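Local coordinates for protein manganese-dependent ADP-ribose/CDP-alcohol diphosphatase (Danio rerio, PDB 2NXF) that probably hydrolyses ADP-ribose, CDP-choline and related CDP-alcohols to a nucleoside monophosphate and a phosphorylated product, using a dinuclear metal centre, at residues Ile127-Tyr132 with Ser202-Gln207; Val145-Tyr150 with Gln207-Val212; Pro230-Ala235 with Cys272-Gly277; Gln256-Phe261 with Ser276-Ile281. All blocks are in the same frame, centred on the assembly; numbering follows the deposited sequence.

Contact 1: residues Ile127-Tyr132 with Ser202-Gln207; sequences IGDDIY and SEQQLQ
Ile131 carries the apolar part of this contact, its two branches meeting different residues at the start of helix 203-219. CG1 lies anti to the carbonyl carbon (chi1 -59°), and the extended turn beyond it (chi2 164°) puts CD1 3.8 Å from Ser202 OG and equally close to Gln204 OE1. The other branch, CG2, rests on the amide end of Gln205, 3.7 Å from its NE2. That amide is already engaged: Gln205 OE1 accepts from the backbone N of Asp148 and NE2 pairs with Asp151, so the methyl packs against a fixed polar group.

The helix start is a textbook N-cap. Ser202 precedes the first turn, and its OG accepts the N-H of Gln205 at 3.1 Å, a fairly straight bond, while the same hydroxyl is also hydrogen-bonded to Asp151. In the calcineurin-like phosphoesterase fold seen here, the loop between strands 124-125 and 134-139 lies against the N-terminal end of a helix that flanks the seven-stranded sheet; Lys163 of helix 162-174 touches both Ile131 and Ser202.

The polar contacts involve the two exposed residues, Asp129 and Gln204. The extended side chain of Gln204 crosses that of Asp129 at about a right angle, its NE2 lying 3.3 Å from Asp129 CG with the amide and carboxylate planes 56° apart. A water joins the two segments beside this crossing, donating to Asp129 O at 2.9 Å and to Gln204 OE1 at 3.0 Å, which ties the amide oxygen to the loop backbone.

Contact 2: residues Val145-Tyr150 with Gln207-Val212; sequences VLLDAY and QWLDAV
In Trp208, chi1 of 167° puts CG anti to the backbone N and chi2 of 85° turns the indole, its six-membered ring coming to Val145 and Leu147; Val145 likewise holds CG1 anti to its own N (chi1 179°). CG1 meets the indole at CH2, 3.7 Å away, approaching the ring obliquely as the two side chains run past each other in opposite directions. Leu147 CD2 comes instead to the indole edge, near the ring plane and 3.8 Å from CZ3.

The other contacts across the segments are aliphatic. Val145 spreads its two methyls over successive turns of the helix: CG1 also reaches Leu209 CD1, whereas CG2 meets Val212 CG1 tip to tip at 3.9 Å. Leu147 and Leu209 cross at about a right angle, CD1 to CD2 at 4.2 Å. Within the helix, Val212 CG2 lies 3.8 Å above one face of the Trp208 ring, offset toward its rim, while the indole NE1 is hydrogen-bonded to Ser124.

This is helix-on-sheet packing: helix 203-219 lies against strand 142-146 and the residues that follow it, with Glu135 of strand 134-139 touching Trp208 and Val212, and Val251 of helix 245-253 adjoining Leu209.

Contact 3: residues Pro230-Ala235 with Cys272-Gly277; sequences PVHPCA and CTDSSG
Cys234 and Cys272 are joined by a disulfide with an SG-SG bond of 2.0 Å and a chi3 of 57°. Both sulfurs sit between the backbone N and the carbonyl carbon of their own residues. The bridge ties a type I turn, His232 to Ala235, to edge strand 270-273.

Cys272 SG makes two further contacts. It lies over one face of the His232 imidazole, 4.2 Å from the ring centroid, and Ala235 CB packs against the same sulfur.

Hydrogen bonds hold the imidazole at both nitrogens. ND1 accepts the backbone N-H of Cys234 at 3.1 Å, nearly straight and close to the ring plane. NE2 donates to Asp274 OD1 at 2.8 Å, a bent bond (131°) that lies near the ring plane and uses the anti lone pair of the carboxylate. Asp274 OD1 also forms a salt bridge with Arg253 of helix 245-253, while OD2 receives the N-H of Ser276 at 2.9 Å, making an Asx turn in the type I turn that follows the strand.

Donation from NE2 and acceptance at ND1 fit a neutral, NE2-protonated His232, and Arg253 would help balance the aspartate charge. Covalent and polar links thus fall side by side: the disulfide reaches the strand at Cys272, and the His232-Asp274 bond reaches the turn just after it.

Contact 4: residues Gln256-Phe261 with Ser276-Ile281; sequences QSVLCF and SGAQHI
Leu259, Phe261, Gln279 and Ile281 are joined by backbone hydrogen bonds in parallel register, the axes of strands 258-261 and 279-281 passing 4.6 Å apart at 22°. Gln279 N donates to Leu259 O at 3.2 Å, Phe261 N to Gln279 O at 2.9 Å, and Ile281 N to Phe261 O at 2.9 Å. Cys260 CA and His280 CA add CA-H...O contacts to Gln279 O and Phe261 O. A water donates to both Leu259 O and Gly277 O, bridging the two segments just before the strand pairing begins.

Cys260 and Gln279 project from one face of the sheet, their CB atoms 4.1 Å apart, with Ile281 CD1 also approaching Cys260 CB. The Gln279 chain bends at chi2, and its NE2 donates to the carbonyl of its neighbour, His280 O, from above the carbonyl plane. On this side Leu317 and Ile319 of strand 317-320 touch Gln279, so this face looks toward the second sheet of the metallophosphoesterase sandwich.

The opposite face bears Phe261 and His280. In His280, CG is anti to the carbonyl carbon, and the ring's rotation about chi2 (-102°) brings ND1 3.5 Å from Phe261 CB; the ring planes are 32° apart, an oblique pair. Helix 245-253 covers this side through Val248, Leu249 and Leu252, and His232 meets His280 edge-to-face. Near the start of the pairing, Val258 CG1 packs on Ala278 CB at 3.9 Å.

In the fold
Contacts 1 and 2 share helix 203-219: contact 1 takes its capped N-terminal end, where buried packing gives way to exposed polar side chains bridged by a water, and contact 2 the following turns, wholly apolar against the sheet. Asp148 of contact 2 couples them, with OD2 also taking Tyr132 N. Contact 4 lies within the same sheet as the strand of contact 2, and Leu147 CD1 meets Phe261 CE1 between them. Backbone bonds dominate this buried pairing, whereas contact 3, partly buried beside edge strand 270-273, joins a disulfide to a histidine-carboxylate hydrogen bond. Contacts 3 and 4 share Ser276 and Gly277 and join through Cys272 O and His280 N.

Contact 1: residues Ile127-Tyr132 with Ser202-Gln207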
loop_
_atom_site.group_PDB
_atom_site.type_symbol
_atom_site.label_atom_id
_atom_site.label_comp_id
_atom_site.label_asym_id
_atom_site.label_seq_id
_atom_site.Cartn_x
_atom_site.Cartn_y
_atom_site.Cartn_z
ATOM N N ILE A 127 12.437 -0.464 11.904
ATOM C CA ILE A 127 12.658 0.990 12.044
ATOM C C ILE A 127 14.116 1.296 12.401
ATOM O O ILE A 127 14.710 2.258 11.892
ATOM C CB ILE A 127 11.726 1.627 13.122
ATOM C CG1 ILE A 127 10.241 1.410 12.800
ATOM C CG2 ILE A 127 11.998 3.127 13.276
ATOM C CD1 ILE A 127 9.840 1.827 11.468
ATOM N N GLY A 128 14.696 0.457 13.265
ATOM C CA GLY A 128 16.090 0.644 13.709
ATOM C C GLY A 128 17.082 0.476 12.564
ATOM O O GLY A 128 18.235 0.929 12.652
ATOM N N ASP A 129 16.616 -0.172 11.501
ATOM C CA ASP A 129 17.376 -0.419 10.282
ATOM C C ASP A 129 17.015 0.571 9.169
ATOM O O ASP A 129 17.408 0.374 8.012
ATOM C CB ASP A 129 17.101 -1.851 9.810
ATOM C CG ASP A 129 17.377 -2.881 10.906
ATOM O OD1 ASP A 129 18.546 -2.976 11.321
ATOM O OD2 ASP A 129 16.427 -3.559 11.366
ATOM N N ASP A 130 16.271 1.623 9.525
ATOM C CA ASP A 130 15.799 2.644 8.559
ATOM C C ASP A 130 14.928 2.059 7.431
ATOM O O ASP A 130 15.027 2.476 6.277
ATOM C CB ASP A 130 16.986 3.471 8.016
ATOM C CG ASP A 130 16.566 4.823 7.425
ATOM O OD1 ASP A 130 15.440 5.317 7.694
ATOM O OD2 ASP A 130 17.394 5.403 6.695
ATOM N N ILE A 131 14.070 1.095 7.782
ATOM C CA ILE A 131 13.088 0.527 6.842
ATOM C C ILE A 131 11.750 0.578 7.573
ATOM O O ILE A 131 11.658 0.152 8.722
ATOM C CB ILE A 131 13.444 -0.950 6.462
ATOM C CG1 ILE A 131 14.847 -1.001 5.826
ATOM C CG2 ILE A 131 12.404 -1.565 5.507
ATOM C CD1 ILE A 131 15.446 -2.446 5.787
ATOM N N TYR A 132 10.725 1.123 6.912
ATOM C CA TYR A 132 9.430 1.282 7.563
ATOM C C TYR A 132 8.586 0.039 7.276
ATOM O O TYR A 132 7.741 0.013 6.376
ATOM C CB TYR A 132 8.722 2.568 7.091
ATOM C CG TYR A 132 7.380 2.722 7.760
ATOM C CD1 TYR A 132 7.285 2.958 9.132
ATOM C CD2 TYR A 132 6.194 2.633 7.003
ATOM C CE1 TYR A 132 6.027 3.057 9.769
ATOM C CE2 TYR A 132 4.946 2.754 7.618
ATOM C CZ TYR A 132 4.865 2.966 8.979
ATOM O OH TYR A 132 3.640 3.074 9.592
ATOM N N SER A 202 14.537 -4.174 -0.158
ATOM C CA SER A 202 15.941 -4.560 0.036
ATOM C C SER A 202 16.074 -6.041 0.432
ATOM O O SER A 202 15.111 -6.645 0.949
ATOM C CB SER A 202 16.649 -3.670 1.083
ATOM O OG SER A 202 16.208 -3.987 2.401
ATOM N N GLU A 203 17.263 -6.602 0.199
ATOM C CA GLU A 203 17.568 -7.951 0.621
ATOM C C GLU A 203 17.304 -8.081 2.134
ATOM O O GLU A 203 16.774 -9.102 2.607
ATOM C CB GLU A 203 19.022 -8.290 0.260
ATOM C CG GLU A 203 19.488 -9.627 0.746
ATOM C CD GLU A 203 20.973 -9.815 0.492
ATOM O OE1 GLU A 203 21.791 -9.122 1.145
ATOM O OE2 GLU A 203 21.328 -10.652 -0.362
ATOM N N GLN A 204 17.665 -7.040 2.893
ATOM C CA GLN A 204 17.462 -7.076 4.343
ATOM C C GLN A 204 15.971 -7.209 4.660
ATOM O O GLN A 204 15.555 -8.022 5.529
ATOM C CB GLN A 204 18.047 -5.829 5.007
ATOM C CG GLN A 204 17.820 -5.796 6.518
ATOM C CD GLN A 204 18.521 -4.634 7.205
ATOM O OE1 GLN A 204 18.962 -3.672 6.566
ATOM N NE2 GLN A 204 18.626 -4.722 8.513
ATOM N N GLN A 205 15.154 -6.420 3.948
ATOM C CA GLN A 205 13.704 -6.479 4.166
ATOM C C GLN A 205 13.124 -7.837 3.748
ATOM O O GLN A 205 12.261 -8.395 4.439
ATOM C CB GLN A 205 12.974 -5.337 3.453
ATOM C CG GLN A 205 11.474 -5.290 3.844
ATOM C CD GLN A 205 10.675 -4.181 3.202
ATOM O OE1 GLN A 205 9.462 -4.106 3.419
ATOM N NE2 GLN A 205 11.338 -3.304 2.420
ATOM N N LEU A 206 13.578 -8.370 2.617
ATOM C CA LEU A 206 13.057 -9.673 2.155
ATOM C C LEU A 206 13.442 -10.814 3.086
ATOM O O LEU A 206 12.661 -11.757 3.284
ATOM C CB LEU A 206 13.557 -9.998 0.743
ATOM C CG LEU A 206 13.012 -9.055 -0.330
ATOM C CD1 LEU A 206 13.889 -9.207 -1.608
ATOM C CD2 LEU A 206 11.566 -9.324 -0.630
ATOM N N GLN A 207 14.661 -10.754 3.628
ATOM C CA GLN A 207 15.139 -11.775 4.566
ATOM C C GLN A 207 14.272 -11.762 5.827
ATOM O O GLN A 207 13.920 -12.816 6.366
ATOM C CB GLN A 207 16.626 -11.564 4.879
ATOM C CG GLN A 207 17.514 -12.014 3.705
ATOM C CD GLN A 207 19.009 -11.807 3.925
ATOM O OE1 GLN A 207 19.431 -10.923 4.683
ATOM N NE2 GLN A 207 19.821 -12.612 3.243
HETATM O O HOH W 1 19.921 -1.014 7.628
#

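Contact 2: residues Val145-Tyr150 with Gln207-Val212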
loop_
_atom_site.group_PDB
_atom_site.type_symbol
_atom_site.label_atom_id
_atom_site.label_comp_id
_atom_site.label_asym_id
_atom_site.label_seq_id
_atom_site.Cartn_x
_atom_site.Cartn_y
_atom_site.Cartn_z
ATOM N N VAL A 145 1.572 -7.943 8.286
ATOM C CA VAL A 145 2.920 -7.495 7.960
ATOM C C VAL A 145 2.751 -6.288 7.045
ATOM O O VAL A 145 2.048 -6.377 6.028
ATOM C CB VAL A 145 3.729 -8.592 7.216
ATOM C CG1 VAL A 145 5.138 -8.084 6.855
ATOM C CG2 VAL A 145 3.827 -9.888 8.061
ATOM N N LEU A 146 3.361 -5.160 7.401
ATOM C CA LEU A 146 3.340 -3.977 6.546
ATOM C C LEU A 146 4.737 -3.820 5.989
ATOM O O LEU A 146 5.709 -3.809 6.768
ATOM C CB LEU A 146 2.989 -2.705 7.344
ATOM C CG LEU A 146 1.504 -2.313 7.403
ATOM C CD1 LEU A 146 0.781 -3.276 8.329
ATOM C CD2 LEU A 146 1.345 -0.849 7.879
ATOM N N LEU A 147 4.821 -3.713 4.661
ATOM C CA LEU A 147 6.105 -3.610 3.968
ATOM C C LEU A 147 6.361 -2.202 3.464
ATOM O O LEU A 147 5.411 -1.399 3.308
ATOM C CB LEU A 147 6.132 -4.571 2.772
ATOM C CG LEU A 147 5.936 -6.069 3.053
ATOM C CD1 LEU A 147 6.038 -6.851 1.745
ATOM C CD2 LEU A 147 6.955 -6.547 4.093
ATOM N N ASP A 148 7.650 -1.928 3.211
ATOM C CA ASP A 148 8.156 -0.648 2.751
ATOM C C ASP A 148 8.612 -0.826 1.281
ATOM O O ASP A 148 9.756 -1.221 1.003
ATOM C CB ASP A 148 9.351 -0.257 3.650
ATOM C CG ASP A 148 9.940 1.118 3.326
ATOM O OD1 ASP A 148 9.522 1.791 2.349
ATOM O OD2 ASP A 148 10.836 1.514 4.095
ATOM N N ALA A 149 7.705 -0.524 0.353
ATOM C CA ALA A 149 7.977 -0.759 -1.062
ATOM C C ALA A 149 8.901 0.307 -1.683
ATOM O O ALA A 149 9.247 0.195 -2.872
ATOM C CB ALA A 149 6.659 -0.827 -1.852
ATOM N N TYR A 150 9.281 1.313 -0.891
ATOM C CA TYR A 150 10.249 2.352 -1.306
ATOM C C TYR A 150 11.566 2.281 -0.531
ATOM O O TYR A 150 12.346 3.224 -0.512
ATOM C CB TYR A 150 9.617 3.761 -1.258
ATOM C CG TYR A 150 8.500 3.838 -2.267
ATOM C CD1 TYR A 150 8.739 4.282 -3.577
ATOM C CD2 TYR A 150 7.216 3.353 -1.950
ATOM C CE1 TYR A 150 7.724 4.303 -4.522
ATOM C CE2 TYR A 150 6.197 3.365 -2.890
ATOM C CZ TYR A 150 6.458 3.823 -4.178
ATOM O OH TYR A 150 5.465 3.853 -5.138
ATOM N N GLN A 207 14.661 -10.754 3.628
ATOM C CA GLN A 207 15.139 -11.775 4.566
ATOM C C GLN A 207 14.272 -11.762 5.827
ATOM O O GLN A 207 13.920 -12.816 6.366
ATOM C CB GLN A 207 16.626 -11.564 4.879
ATOM C CG GLN A 207 17.514 -12.014 3.705
ATOM C CD GLN A 207 19.009 -11.807 3.925
ATOM O OE1 GLN A 207 19.431 -10.923 4.683
ATOM N NE2 GLN A 207 19.821 -12.612 3.243
ATOM N N TRP A 208 13.901 -10.564 6.278
ATOM C CA TRP A 208 13.014 -10.447 7.431
ATOM C C TRP A 208 11.595 -10.970 7.129
ATOM O O TRP A 208 11.030 -11.740 7.910
ATOM C CB TRP A 208 12.987 -8.993 7.917
ATOM C CG TRP A 208 11.900 -8.622 8.901
ATOM C CD1 TRP A 208 11.918 -8.766 10.274
ATOM C CD2 TRP A 208 10.657 -7.979 8.588
ATOM N NE1 TRP A 208 10.751 -8.269 10.820
ATOM C CE2 TRP A 208 9.963 -7.778 9.808
ATOM C CE3 TRP A 208 10.061 -7.556 7.389
ATOM C CZ2 TRP A 208 8.705 -7.187 9.861
ATOM C CZ3 TRP A 208 8.794 -6.958 7.439
ATOM C CH2 TRP A 208 8.137 -6.777 8.670
ATOM N N LEU A 209 11.033 -10.564 6.000
ATOM C CA LEU A 209 9.719 -11.079 5.592
ATOM C C LEU A 209 9.759 -12.621 5.540
ATOM O O LEU A 209 8.885 -13.308 6.076
ATOM C CB LEU A 209 9.378 -10.544 4.200
ATOM C CG LEU A 209 8.101 -11.157 3.601
ATOM C CD1 LEU A 209 6.867 -10.899 4.479
ATOM C CD2 LEU A 209 7.922 -10.579 2.167
ATOM N N ASP A 210 10.788 -13.160 4.896
ATOM C CA ASP A 210 10.931 -14.617 4.791
ATOM C C ASP A 210 10.981 -15.293 6.174
ATOM O O ASP A 210 10.375 -16.349 6.381
ATOM C CB ASP A 210 12.170 -14.972 3.967
ATOM C CG ASP A 210 12.286 -16.449 3.724
ATOM O OD1 ASP A 210 11.392 -17.030 3.069
ATOM O OD2 ASP A 210 13.247 -17.048 4.238
ATOM N N ALA A 211 11.685 -14.662 7.117
ATOM C CA ALA A 211 11.786 -15.179 8.496
ATOM C C ALA A 211 10.443 -15.136 9.211
ATOM O O ALA A 211 10.051 -16.109 9.864
ATOM C CB ALA A 211 12.831 -14.385 9.287
ATOM N N VAL A 212 9.750 -14.002 9.091
ATOM C CA VAL A 212 8.396 -13.845 9.671
ATOM C C VAL A 212 7.499 -14.977 9.160
ATOM O O VAL A 212 6.809 -15.655 9.933
ATOM C CB VAL A 212 7.806 -12.448 9.351
ATOM C CG1 VAL A 212 6.343 -12.345 9.803
ATOM C CG2 VAL A 212 8.637 -11.370 10.071
#

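Contact 3: residues Pro230-Ala235 with Cys272-Gly277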
loop_
_atom_site.group_PDB
_atom_site.type_symbol
_atom_site.label_atom_id
_atom_site.label_comp_id
_atom_site.label_asym_id
_atom_site.label_seq_id
_atom_site.Cartn_x
_atom_site.Cartn_y
_atom_site.Cartn_z
ATOM N N PRO A 230 1.845 -3.369 -5.659
ATOM C CA PRO A 230 1.541 -4.774 -5.973
ATOM C C PRO A 230 2.784 -5.510 -6.486
ATOM O O PRO A 230 3.742 -4.876 -6.966
ATOM C CB PRO A 230 0.489 -4.669 -7.087
ATOM C CG PRO A 230 0.754 -3.354 -7.746
ATOM C CD PRO A 230 1.198 -2.442 -6.607
ATOM N N VAL A 231 2.754 -6.837 -6.377
ATOM C CA VAL A 231 3.880 -7.655 -6.847
ATOM C C VAL A 231 3.486 -8.748 -7.843
ATOM O O VAL A 231 4.353 -9.331 -8.490
ATOM C CB VAL A 231 4.691 -8.276 -5.676
ATOM C CG1 VAL A 231 5.307 -7.176 -4.763
ATOM C CG2 VAL A 231 3.806 -9.269 -4.862
ATOM N N HIS A 232 2.190 -9.026 -8.001
ATOM C CA HIS A 232 1.799 -10.088 -8.947
ATOM C C HIS A 232 1.270 -9.470 -10.242
ATOM O O HIS A 232 0.319 -8.698 -10.210
ATOM C CB HIS A 232 0.756 -11.029 -8.335
ATOM C CG HIS A 232 0.704 -12.365 -9.009
ATOM N ND1 HIS A 232 0.512 -12.504 -10.370
ATOM C CD2 HIS A 232 0.838 -13.618 -8.515
ATOM C CE1 HIS A 232 0.532 -13.791 -10.681
ATOM N NE2 HIS A 232 0.729 -14.488 -9.574
ATOM N N PRO A 233 1.899 -9.803 -11.391
ATOM C CA PRO A 233 1.447 -9.245 -12.662
ATOM C C PRO A 233 -0.037 -9.468 -13.009
ATOM O O PRO A 233 -0.582 -8.716 -13.823
ATOM C CB PRO A 233 2.345 -9.949 -13.700
ATOM C CG PRO A 233 3.544 -10.337 -12.954
ATOM C CD PRO A 233 3.082 -10.672 -11.563
ATOM N N CYS A 234 -0.672 -10.494 -12.427
ATOM C CA CYS A 234 -2.115 -10.739 -12.660
ATOM C C CYS A 234 -3.010 -9.769 -11.900
ATOM O O CYS A 234 -4.205 -9.666 -12.191
ATOM C CB CYS A 234 -2.543 -12.180 -12.318
ATOM S SG CYS A 234 -2.037 -12.843 -10.699
ATOM N N ALA A 235 -2.427 -9.070 -10.931
ATOM C CA ALA A 235 -3.203 -8.236 -10.006
ATOM C C ALA A 235 -3.060 -6.739 -10.219
ATOM O O ALA A 235 -3.672 -5.957 -9.492
ATOM C CB ALA A 235 -2.854 -8.597 -8.540
ATOM N N CYS A 272 -6.173 -11.469 -8.166
ATOM C CA CYS A 272 -5.975 -12.806 -8.731
ATOM C C CYS A 272 -5.478 -13.734 -7.642
ATOM O O CYS A 272 -5.002 -13.286 -6.611
ATOM C CB CYS A 272 -4.952 -12.784 -9.862
ATOM S SG CYS A 272 -3.348 -12.215 -9.311
ATOM N N THR A 273 -5.594 -15.031 -7.898
ATOM C CA THR A 273 -5.041 -16.043 -7.014
ATOM C C THR A 273 -3.777 -16.573 -7.683
ATOM O O THR A 273 -3.811 -16.955 -8.866
ATOM C CB THR A 273 -6.047 -17.191 -6.824
ATOM O OG1 THR A 273 -7.331 -16.635 -6.505
ATOM C CG2 THR A 273 -5.599 -18.122 -5.708
ATOM N N ASP A 274 -2.668 -16.596 -6.941
ATOM C CA ASP A 274 -1.434 -17.189 -7.452
ATOM C C ASP A 274 -1.596 -18.712 -7.541
ATOM O O ASP A 274 -2.468 -19.275 -6.883
ATOM C CB ASP A 274 -0.239 -16.855 -6.554
ATOM C CG ASP A 274 1.069 -17.327 -7.158
ATOM O OD1 ASP A 274 1.541 -16.665 -8.102
ATOM O OD2 ASP A 274 1.597 -18.387 -6.737
ATOM N N SER A 275 -0.756 -19.378 -8.334
ATOM C CA SER A 275 -0.779 -20.848 -8.387
ATOM C C SER A 275 -0.567 -21.504 -7.007
ATOM O O SER A 275 -1.018 -22.632 -6.784
ATOM C CB SER A 275 0.215 -21.405 -9.426
ATOM O OG SER A 275 1.544 -20.981 -9.153
ATOM N N SER A 276 0.095 -20.787 -6.097
ATOM C CA SER A 276 0.281 -21.223 -4.701
ATOM C C SER A 276 -1.015 -21.214 -3.878
ATOM O O SER A 276 -1.082 -21.863 -2.831
ATOM C CB SER A 276 1.318 -20.341 -3.994
ATOM O OG SER A 276 0.775 -19.049 -3.685
ATOM N N GLY A 277 -2.027 -20.474 -4.334
ATOM C CA GLY A 277 -3.282 -20.317 -3.585
ATOM C C GLY A 277 -3.404 -18.972 -2.873
ATOM O O GLY A 277 -4.495 -18.585 -2.443
#

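Contact 4: residues Gln256-Phe261 with Ser276-Ile281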
loop_
_atom_site.group_PDB
_atom_site.type_symbol
_atom_site.label_atom_id
_atom_site.label_comp_id
_atom_site.label_asym_id
_atom_site.label_seq_id
_atom_site.Cartn_x
_atom_site.Cartn_y
_atom_site.Cartn_z
ATOM N N GLN A 256 3.217 -21.494 3.114
ATOM C CA GLN A 256 1.780 -21.763 3.162
ATOM C C GLN A 256 0.992 -20.818 4.071
ATOM O O GLN A 256 -0.241 -20.712 3.944
ATOM C CB GLN A 256 1.492 -23.234 3.494
ATOM C CG GLN A 256 1.749 -24.161 2.307
ATOM C CD GLN A 256 0.702 -25.259 2.156
ATOM O OE1 GLN A 256 1.003 -26.440 2.331
ATOM N NE2 GLN A 256 -0.536 -24.871 1.823
ATOM N N SER A 257 1.687 -20.110 4.962
ATOM C CA SER A 257 1.020 -19.177 5.878
ATOM C C SER A 257 0.470 -17.924 5.198
ATOM O O SER A 257 -0.359 -17.228 5.771
ATOM C CB SER A 257 1.953 -18.755 7.018
ATOM O OG SER A 257 3.120 -18.163 6.498
ATOM N N VAL A 258 0.934 -17.620 3.985
ATOM C CA VAL A 258 0.472 -16.421 3.292
ATOM C C VAL A 258 -1.012 -16.577 2.913
ATOM O O VAL A 258 -1.391 -17.523 2.212
ATOM C CB VAL A 258 1.297 -16.160 2.028
ATOM C CG1 VAL A 258 0.759 -14.929 1.280
ATOM C CG2 VAL A 258 2.805 -16.021 2.377
ATOM N N LEU A 259 -1.826 -15.643 3.392
ATOM C CA LEU A 259 -3.245 -15.641 3.077
ATOM C C LEU A 259 -3.465 -14.720 1.892
ATOM O O LEU A 259 -4.016 -15.132 0.866
ATOM C CB LEU A 259 -4.078 -15.211 4.289
ATOM C CG LEU A 259 -5.589 -15.054 4.061
ATOM C CD1 LEU A 259 -6.262 -16.352 3.591
ATOM C CD2 LEU A 259 -6.234 -14.497 5.330
ATOM N N CYS A 260 -3.005 -13.477 2.022
ATOM C CA CYS A 260 -3.190 -12.521 0.935
ATOM C C CYS A 260 -2.127 -11.442 0.968
ATOM O O CYS A 260 -1.483 -11.201 2.002
ATOM C CB CYS A 260 -4.581 -11.904 1.007
ATOM S SG CYS A 260 -4.936 -11.058 2.567
ATOM N N PHE A 261 -1.958 -10.801 -0.184
ATOM C CA PHE A 261 -1.045 -9.703 -0.352
ATOM C C PHE A 261 -1.894 -8.555 -0.873
ATOM O O PHE A 261 -2.513 -8.669 -1.930
ATOM C CB PHE A 261 0.027 -10.094 -1.365
ATOM C CG PHE A 261 1.125 -9.082 -1.491
ATOM C CD1 PHE A 261 2.321 -9.242 -0.788
ATOM C CD2 PHE A 261 0.943 -7.948 -2.283
ATOM C CE1 PHE A 261 3.351 -8.275 -0.898
ATOM C CE2 PHE A 261 1.960 -6.989 -2.409
ATOM C CZ PHE A 261 3.159 -7.149 -1.705
ATOM N N SER A 276 0.095 -20.787 -6.097
ATOM C CA SER A 276 0.281 -21.223 -4.701
ATOM C C SER A 276 -1.015 -21.214 -3.878
ATOM O O SER A 276 -1.082 -21.863 -2.831
ATOM C CB SER A 276 1.318 -20.341 -3.994
ATOM O OG SER A 276 0.775 -19.049 -3.685
ATOM N N GLY A 277 -2.027 -20.474 -4.334
ATOM C CA GLY A 277 -3.282 -20.317 -3.585
ATOM C C GLY A 277 -3.404 -18.972 -2.873
ATOM O O GLY A 277 -4.495 -18.585 -2.443
ATOM N N ALA A 278 -2.290 -18.256 -2.749
ATOM C CA ALA A 278 -2.291 -16.934 -2.126
ATOM C C ALA A 278 -3.096 -15.964 -2.978
ATOM O O ALA A 278 -2.995 -15.967 -4.195
ATOM C CB ALA A 278 -0.889 -16.425 -1.947
ATOM N N GLN A 279 -3.902 -15.147 -2.320
ATOM C CA GLN A 279 -4.720 -14.164 -3.009
ATOM C C GLN A 279 -3.984 -12.832 -3.072
ATOM O O GLN A 279 -3.490 -12.357 -2.052
ATOM C CB GLN A 279 -6.029 -14.003 -2.238
ATOM C CG GLN A 279 -6.920 -12.913 -2.723
ATOM C CD GLN A 279 -7.734 -13.349 -3.910
ATOM O OE1 GLN A 279 -8.452 -14.357 -3.844
ATOM N NE2 GLN A 279 -7.643 -12.591 -5.012
ATOM N N HIS A 280 -3.921 -12.232 -4.260
ATOM C CA HIS A 280 -3.420 -10.861 -4.401
ATOM C C HIS A 280 -4.582 -9.933 -4.639
ATOM O O HIS A 280 -5.454 -10.224 -5.470
ATOM C CB HIS A 280 -2.393 -10.784 -5.532
ATOM C CG HIS A 280 -1.136 -11.530 -5.204
ATOM N ND1 HIS A 280 0.008 -10.893 -4.790
ATOM C CD2 HIS A 280 -0.884 -12.861 -5.122
ATOM C CE1 HIS A 280 0.930 -11.797 -4.500
ATOM N NE2 HIS A 280 0.418 -13.000 -4.704
ATOM N N ILE A 281 -4.613 -8.844 -3.873
ATOM C CA ILE A 281 -5.682 -7.861 -3.991
ATOM C C ILE A 281 -5.049 -6.486 -4.160
ATOM O O ILE A 281 -4.232 -6.060 -3.338
ATOM C CB ILE A 281 -6.582 -7.832 -2.730
ATOM C CG1 ILE A 281 -7.133 -9.232 -2.421
ATOM C CG2 ILE A 281 -7.728 -6.807 -2.887
ATOM C CD1 ILE A 281 -7.680 -9.359 -0.993
HETATM O O HOH W 2 -4.831 -17.642 0.343
#